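Local coordinates for mannosephosphate isomerase, putative (Archaeoglobus fulgidus, PDB 1ZX5), which probably catalyses the zinc-dependent interconversion of D-mannose 6-phosphate and D-fructose 6-phosphate, as a type 1 mannose-6-phosphate isomerase, at residues Glu38-Glu41 / Phe42-His45; Ile260-Gly263 / Lys264-Asp268; Cys275-Pro278 / Ala279-Ser283. All blocks are in the same frame, centred on the assembly; numbering follows the deposited sequence.

Contact 1. Residues Glu38-Glu41 / Phe42-His45; sequences ESWE and FSAH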
loop_
_atom_site.group_PDB
_atom_site.type_symbol
_atom_site.label_atom_id
_atom_site.label_comp_id
_atom_site.label_asym_id
_atom_site.label_seq_id
_atom_site.Cartn_x
_atom_site.Cartn_y
_atom_site.Cartn_z
ATOM N N GLU A 38 -1.713 -8.435 7.460
ATOM C CA GLU A 38 -1.331 -7.958 6.131
ATOM C C GLU A 38 -1.577 -8.989 5.049
ATOM O O GLU A 38 -1.486 -10.185 5.287
ATOM C CB GLU A 38 0.147 -7.533 6.092
ATOM C CG GLU A 38 0.600 -6.766 7.348
ATOM C CD GLU A 38 2.021 -6.243 7.265
ATOM O OE1 GLU A 38 2.577 -6.153 6.138
ATOM O OE2 GLU A 38 2.582 -5.925 8.341
ATOM N N SER A 39 -1.901 -8.500 3.858
ATOM C CA SER A 39 -1.873 -9.290 2.641
ATOM C C SER A 39 -1.069 -8.521 1.614
ATOM O O SER A 39 -1.427 -7.395 1.290
ATOM C CB SER A 39 -3.284 -9.500 2.087
ATOM O OG SER A 39 -3.184 -10.095 0.810
ATOM N N TRP A 40 -0.008 -9.139 1.101
ATOM C CA TRP A 40 0.898 -8.515 0.148
ATOM C C TRP A 40 0.458 -8.906 -1.255
ATOM O O TRP A 40 0.443 -10.089 -1.609
ATOM C CB TRP A 40 2.352 -8.942 0.426
ATOM C CG TRP A 40 2.940 -8.362 1.727
ATOM C CD1 TRP A 40 2.252 -8.026 2.869
ATOM C CD2 TRP A 40 4.326 -8.083 2.004
ATOM N NE1 TRP A 40 3.121 -7.546 3.825
ATOM C CE2 TRP A 40 4.396 -7.564 3.323
ATOM C CE3 TRP A 40 5.513 -8.213 1.264
ATOM C CZ2 TRP A 40 5.607 -7.176 3.918
ATOM C CZ3 TRP A 40 6.719 -7.823 1.857
ATOM C CH2 TRP A 40 6.754 -7.314 3.171
ATOM N N GLU A 41 0.060 -7.905 -2.039
ATOM C CA GLU A 41 -0.551 -8.135 -3.338
ATOM C C GLU A 41 0.462 -7.832 -4.435
ATOM O O GLU A 41 0.829 -6.680 -4.638
ATOM C CB GLU A 41 -1.797 -7.249 -3.496
ATOM C CG GLU A 41 -2.805 -7.320 -2.328
ATOM C CD GLU A 41 -3.730 -8.531 -2.417
ATOM O OE1 GLU A 41 -4.116 -8.914 -3.532
ATOM O OE2 GLU A 41 -4.087 -9.108 -1.375
ATOM N N PHE A 42 0.900 -8.874 -5.146
ATOM C CA PHE A 42 1.911 -8.766 -6.212
ATOM C C PHE A 42 3.229 -8.227 -5.695
ATOM O O PHE A 42 3.886 -7.416 -6.345
ATOM C CB PHE A 42 1.373 -7.978 -7.426
ATOM C CG PHE A 42 0.152 -8.599 -8.013
ATOM C CD1 PHE A 42 0.246 -9.803 -8.719
ATOM C CD2 PHE A 42 -1.104 -8.038 -7.794
ATOM C CE1 PHE A 42 -0.897 -10.422 -9.246
ATOM C CE2 PHE A 42 -2.249 -8.637 -8.322
ATOM C CZ PHE A 42 -2.143 -9.837 -9.049
ATOM N N SER A 43 3.611 -8.701 -4.509
ATOM C CA SER A 43 4.876 -8.331 -3.909
ATOM C C SER A 43 6.048 -8.865 -4.720
ATOM O O SER A 43 6.140 -10.070 -4.970
ATOM C CB SER A 43 4.967 -8.859 -2.484
ATOM O OG SER A 43 6.316 -8.824 -2.036
ATOM N N ALA A 44 6.934 -7.956 -5.124
ATOM C CA ALA A 44 8.259 -8.340 -5.595
ATOM C C ALA A 44 9.319 -7.995 -4.539
ATOM O O ALA A 44 10.478 -7.766 -4.872
ATOM C CB ALA A 44 8.580 -7.680 -6.916
ATOM N N HIS A 45 8.915 -7.938 -3.273
ATOM C CA HIS A 45 9.858 -7.718 -2.190
ATOM C C HIS A 45 10.529 -9.044 -1.831
ATOM O O HIS A 45 9.858 -10.040 -1.565
ATOM C CB HIS A 45 9.157 -7.100 -0.976
ATOM C CG HIS A 45 10.104 -6.547 0.043
ATOM N ND1 HIS A 45 10.749 -7.341 0.971
ATOM C CD2 HIS A 45 10.542 -5.283 0.259
ATOM C CE1 HIS A 45 11.531 -6.587 1.725
ATOM N NE2 HIS A 45 11.421 -5.336 1.315
HETATM O O HOH W 1 3.003 -5.056 -4.707
#
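The six-membered ring of Trp40 turns its edge toward the face of His45 in an offset T-shaped pair, with centroids 5.8 Å apart and planes at 90°. Around the same edge, near the indole plane, lie Ser43 OG, 3.5 Å from Trp40 CE3, and His45 CB, 3.8 Å from Trp40 CZ3, while the pyrrole side of the ring has Glu38 CB beside it; Arg48 adds a cation-pi contact. The setting is the end of strand 36-41 in the antiparallel sheet of the cupin-type catalytic domain, where an ST turn follows: Ser43 OG accepts from His45 N at 3.0 Å. It also bonds Arg48 O, so the hydroxyl ties the turn to the loop beyond. With CG anti to the backbone N (chi1 -166°), the His45 imidazole reaches back to the indole, and its NE2 is hydrogen-bonded to Glu114. The indole N-H is equally committed, since Trp40 NE1 donates to Glu38 OE1 at 2.8 Å; the acceptor oxygen lies close to the indole plane, and the N-H meets it on its anti side, tilted out of the carboxylate plane. Arg88 and Arg18 form salt bridges to the same carboxylate, a cluster likely to keep it charged. Putting a leucine at Trp40 removes the indole N-H and the aromatic edge, which would probably leave Glu38 OE1 without this donor and open a gap beside the His45 ring. Past the strand, Phe42 takes a left-handed backbone conformation, and one water donates to Glu41 O and, weakly, to Phe42 O. The Glu41 carboxylate meets Lys29 and Ser274, and Ser39 OG donates to Glu41 OE2 at 2.6 Å, on its anti side.

Contact 2. Residues Ile260-Gly263 / Lys264-Asp268; sequences ILRG and KETAD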
loop_
_atom_site.group_PDB
_atom_site.type_symbol
_atom_site.label_atom_id
_atom_site.label_comp_id
_atom_site.label_asym_id
_atom_site.label_seq_id
_atom_site.Cartn_x
_atom_site.Cartn_y
_atom_site.Cartn_z
ATOM N N ILE A 260 -16.548 -8.483 -13.985
ATOM C CA ILE A 260 -16.086 -9.201 -15.179
ATOM C C ILE A 260 -15.118 -8.273 -15.921
ATOM O O ILE A 260 -15.413 -7.098 -16.122
ATOM C CB ILE A 260 -17.276 -9.668 -16.071
ATOM C CG1 ILE A 260 -18.145 -10.662 -15.274
ATOM C CG2 ILE A 260 -16.776 -10.288 -17.395
ATOM C CD1 ILE A 260 -19.499 -10.933 -15.886
ATOM N N LEU A 261 -13.946 -8.800 -16.267
ATOM C CA LEU A 261 -12.881 -8.020 -16.884
ATOM C C LEU A 261 -12.739 -8.481 -18.324
ATOM O O LEU A 261 -12.694 -9.685 -18.590
ATOM C CB LEU A 261 -11.547 -8.204 -16.125
ATOM C CG LEU A 261 -11.488 -8.061 -14.585
ATOM C CD1 LEU A 261 -10.082 -8.346 -14.015
ATOM C CD2 LEU A 261 -11.974 -6.693 -14.131
ATOM N N ARG A 262 -12.694 -7.539 -19.256
ATOM C CA ARG A 262 -12.562 -7.886 -20.679
ATOM C C ARG A 262 -11.446 -7.060 -21.301
ATOM O O ARG A 262 -11.551 -5.837 -21.405
ATOM C CB ARG A 262 -13.882 -7.674 -21.441
ATOM C CG ARG A 262 -15.052 -8.504 -20.918
ATOM C CD ARG A 262 -16.336 -8.253 -21.720
ATOM N NE ARG A 262 -17.417 -9.160 -21.325
ATOM C CZ ARG A 262 -18.302 -8.957 -20.333
ATOM N NH1 ARG A 262 -18.275 -7.852 -19.559
ATOM N NH2 ARG A 262 -19.235 -9.885 -20.114
ATOM N N GLY A 263 -10.374 -7.744 -21.682
ATOM C CA GLY A 263 -9.216 -7.132 -22.314
ATOM C C GLY A 263 -8.837 -7.989 -23.503
ATOM O O GLY A 263 -9.655 -8.241 -24.387
ATOM N N LYS A 264 -7.601 -8.465 -23.536
ATOM C CA LYS A 264 -7.219 -9.390 -24.595
ATOM C C LYS A 264 -7.906 -10.742 -24.364
ATOM O O LYS A 264 -8.242 -11.442 -25.312
ATOM C CB LYS A 264 -5.702 -9.505 -24.683
ATOM C CG LYS A 264 -5.067 -8.203 -25.166
ATOM C CD LYS A 264 -3.574 -8.325 -25.414
ATOM C CE LYS A 264 -2.829 -8.625 -24.137
ATOM N NZ LYS A 264 -1.361 -8.725 -24.415
ATOM N N GLU A 265 -8.139 -11.072 -23.092
ATOM C CA GLU A 265 -8.949 -12.218 -22.710
ATOM C C GLU A 265 -9.977 -11.754 -21.672
ATOM O O GLU A 265 -9.955 -10.603 -21.246
ATOM C CB GLU A 265 -8.054 -13.356 -22.189
ATOM C CG GLU A 265 -7.521 -13.194 -20.751
ATOM C CD GLU A 265 -6.429 -12.114 -20.566
ATOM O OE1 GLU A 265 -5.870 -11.591 -21.564
ATOM O OE2 GLU A 265 -6.121 -11.797 -19.388
ATOM N N THR A 266 -10.884 -12.644 -21.281
ATOM C CA THR A 266 -11.925 -12.329 -20.313
ATOM C C THR A 266 -11.565 -13.013 -19.000
ATOM O O THR A 266 -11.048 -14.133 -18.990
ATOM C CB THR A 266 -13.327 -12.753 -20.852
ATOM O OG1 THR A 266 -13.601 -12.034 -22.061
ATOM C CG2 THR A 266 -14.451 -12.452 -19.865
ATOM N N ALA A 267 -11.793 -12.320 -17.897
ATOM C CA ALA A 267 -11.498 -12.846 -16.572
ATOM C C ALA A 267 -12.518 -12.264 -15.608
ATOM O O ALA A 267 -13.412 -11.532 -16.013
ATOM C CB ALA A 267 -10.087 -12.466 -16.146
ATOM N N ASP A 268 -12.406 -12.596 -14.334
ATOM C CA ASP A 268 -13.230 -11.902 -13.353
ATOM C C ASP A 268 -12.448 -11.591 -12.086
ATOM O O ASP A 268 -11.321 -12.055 -11.914
ATOM C CB ASP A 268 -14.554 -12.639 -13.086
ATOM C CG ASP A 268 -14.368 -13.995 -12.402
ATOM O OD1 ASP A 268 -13.233 -14.415 -12.130
ATOM O OD2 ASP A 268 -15.397 -14.649 -12.133
HETATM O O HOH W 2 -12.161 -10.519 -24.149
#
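Lys264 carries the chain round from Gly263 at the tip of a beta hairpin, its CB resting 3.7 Å from Gly263 C before the side chain bends at its third torsion and sends NZ to Leu4 O. Gly263 has an unusual backbone conformation here, and a beta carbon on it would run into Lys264 N. Glu265 closes the turn through its backbone, with Gly263 N donating to Glu265 O at 2.9 Å and nearly straight. Its carboxylate accepts from the backbone N of Ser6 and of Phe7. At Thr266 the strand proper begins, in a non-hydrogen-bonded pair with Arg262. The two side chains run alongside each other in the same direction, Thr266 OG1 lying 4.0 Å from Arg262 CG. The first torsion of Thr266 (-61°) sets its hydroxyl beside the backbone N and swings the methyl CG2 across to Ile260 CG2, 4.0 Å away, while a water hydrogen-bonded to Thr266 OG1 makes a weak bond to Gly263 O. Ile260 CG2 in turn sits 3.4 Å above the plane of the Arg262 guanidinium, toward its rim, so the three side chains form one continuous patch; Arg262 NH1 makes a salt bridge to Glu287. Ala267 is the hydrogen-bonded partner of Leu261: Leu261 N donates to Ala267 O at 2.8 Å and Ala267 N to Leu261 O at 2.9 Å. Asp268 then pairs with Ile260 and turns its carboxylate aside to Tyr258 OH. Within the C-terminal cupin domain, strand 266-269 is one of the two edge strands of a four-stranded antiparallel sheet; strand 259-262 bonds on its other flank to strand 283-288, and Leu261 and Ala267 face Phe7 of the N-terminal loop.

Contact 3. Residues Cys275-Pro278 / Ala279-Ser283; sequences CLVP and ASTDS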
loop_
_atom_site.group_PDB
_atom_site.type_symbol
_atom_site.label_atom_id
_atom_site.label_comp_id
_atom_site.label_asym_id
_atom_site.label_seq_id
_atom_site.Cartn_x
_atom_site.Cartn_y
_atom_site.Cartn_z
ATOM N N CYS A 275 -5.608 -7.765 -9.228
ATOM C CA CYS A 275 -5.292 -8.169 -10.550
ATOM C C CYS A 275 -4.149 -7.269 -11.043
ATOM O O CYS A 275 -4.193 -6.055 -10.865
ATOM C CB CYS A 275 -6.583 -7.941 -11.342
ATOM S SG CYS A 275 -6.446 -8.156 -12.961
ATOM N N LEU A 276 -3.129 -7.870 -11.651
ATOM C CA LEU A 276 -2.007 -7.137 -12.232
ATOM C C LEU A 276 -2.201 -6.991 -13.750
ATOM O O LEU A 276 -2.369 -7.985 -14.466
ATOM C CB LEU A 276 -0.682 -7.854 -11.917
ATOM C CG LEU A 276 0.622 -7.399 -12.595
ATOM C CD1 LEU A 276 1.098 -6.066 -12.053
ATOM C CD2 LEU A 276 1.728 -8.457 -12.391
ATOM N N VAL A 277 -2.185 -5.747 -14.226
ATOM C CA VAL A 277 -2.386 -5.447 -15.632
ATOM C C VAL A 277 -1.082 -4.894 -16.209
ATOM O O VAL A 277 -0.664 -3.794 -15.843
ATOM C CB VAL A 277 -3.529 -4.415 -15.841
ATOM C CG1 VAL A 277 -3.816 -4.213 -17.344
ATOM C CG2 VAL A 277 -4.804 -4.824 -15.053
ATOM N N PRO A 278 -0.423 -5.662 -17.095
ATOM C CA PRO A 278 0.794 -5.159 -17.750
ATOM C C PRO A 278 0.524 -3.932 -18.628
ATOM O O PRO A 278 -0.574 -3.791 -19.177
ATOM C CB PRO A 278 1.266 -6.348 -18.610
ATOM C CG PRO A 278 0.585 -7.561 -18.019
ATOM C CD PRO A 278 -0.751 -7.037 -17.522
ATOM N N ALA A 279 1.526 -3.060 -18.743
ATOM C CA ALA A 279 1.470 -1.872 -19.612
ATOM C C ALA A 279 1.128 -2.169 -21.064
ATOM O O ALA A 279 0.613 -1.298 -21.769
ATOM C CB ALA A 279 2.777 -1.117 -19.551
ATOM N N SER A 280 1.418 -3.388 -21.517
ATOM C CA SER A 280 1.093 -3.796 -22.886
ATOM C C SER A 280 -0.419 -3.894 -23.153
ATOM O O SER A 280 -0.830 -4.086 -24.283
ATOM C CB SER A 280 1.786 -5.116 -23.241
ATOM O OG SER A 280 1.379 -6.161 -22.372
ATOM N N THR A 281 -1.239 -3.778 -22.113
ATOM C CA THR A 281 -2.677 -3.615 -22.289
ATOM C C THR A 281 -2.962 -2.120 -22.191
ATOM O O THR A 281 -2.709 -1.506 -21.160
ATOM C CB THR A 281 -3.489 -4.468 -21.252
ATOM O OG1 THR A 281 -3.425 -5.846 -21.629
ATOM C CG2 THR A 281 -4.954 -4.063 -21.174
ATOM N N ASP A 282 -3.448 -1.542 -23.287
ATOM C CA ASP A 282 -3.774 -0.128 -23.376
ATOM C C ASP A 282 -5.044 0.183 -22.587
ATOM O O ASP A 282 -5.100 1.145 -21.831
ATOM C CB ASP A 282 -3.915 0.317 -24.858
ATOM C CG ASP A 282 -4.896 -0.582 -25.681
ATOM O OD1 ASP A 282 -5.161 -1.747 -25.277
ATOM O OD2 ASP A 282 -5.403 -0.131 -26.752
ATOM N N SER A 283 -6.066 -0.644 -22.776
ATOM C CA SER A 283 -7.331 -0.480 -22.087
ATOM C C SER A 283 -8.145 -1.766 -22.082
ATOM O O SER A 283 -7.844 -2.717 -22.801
ATOM C CB SER A 283 -8.155 0.639 -22.713
ATOM O OG SER A 283 -8.486 0.297 -24.026
#
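Thr281 N donates to Pro278 O at 3.0 Å, the single hydrogen bond between the two segments and the one that closes a type I beta turn from Pro278 to Thr281. It is nearly straight at the hydrogen (166°), but the donor stands well above the carbonyl plane, 45° out of it. The nonpolar contacts are few. The Val277 branch that lies opposite the backbone N, CG1 (chi1 -175°), reaches Thr281 CB at 3.9 Å and Thr281 CG2 at 4.0 Å, the two branched side chains crossing at about a right angle. Pro278 CB lies 3.8 Å from Ser280 OG. The hydroxyls find their partners beyond the two segments, in residues distant in sequence: Ser280 OG pairs with Glu71 and Thr281 OG1 with Ser6 OG. Strand 274-277, which the turn follows, is an outer strand beside strand 250-256; Leu276 and Pro278 pack on Leu72 of helix 61-73, and past the turn the chain enters strand 283-288 of the adjoining sheet.

All three contacts are made where a strand gives way to a loop or turn, yet their chemistry follows burial. Contact 1 is buried in the catalytic domain and relies on aromatic packing with bonded carboxylates; contact 2 lies at the surface, held by backbone pairing under a mixed polar and aliphatic patch. Contact 3, largely buried, combines one turn bond with a Val277-Thr281 side-chain contact. It also joins the others: Phe42 of contact 1 packs on Leu276 and Cys275, while Leu261 of contact 2 reaches Cys275 SG. Contacts 2 and 3 share the C-terminal cupin domain and both meet the N-terminal segment at Ser6 and Phe7, whereas contacts 1 and 2 do not touch.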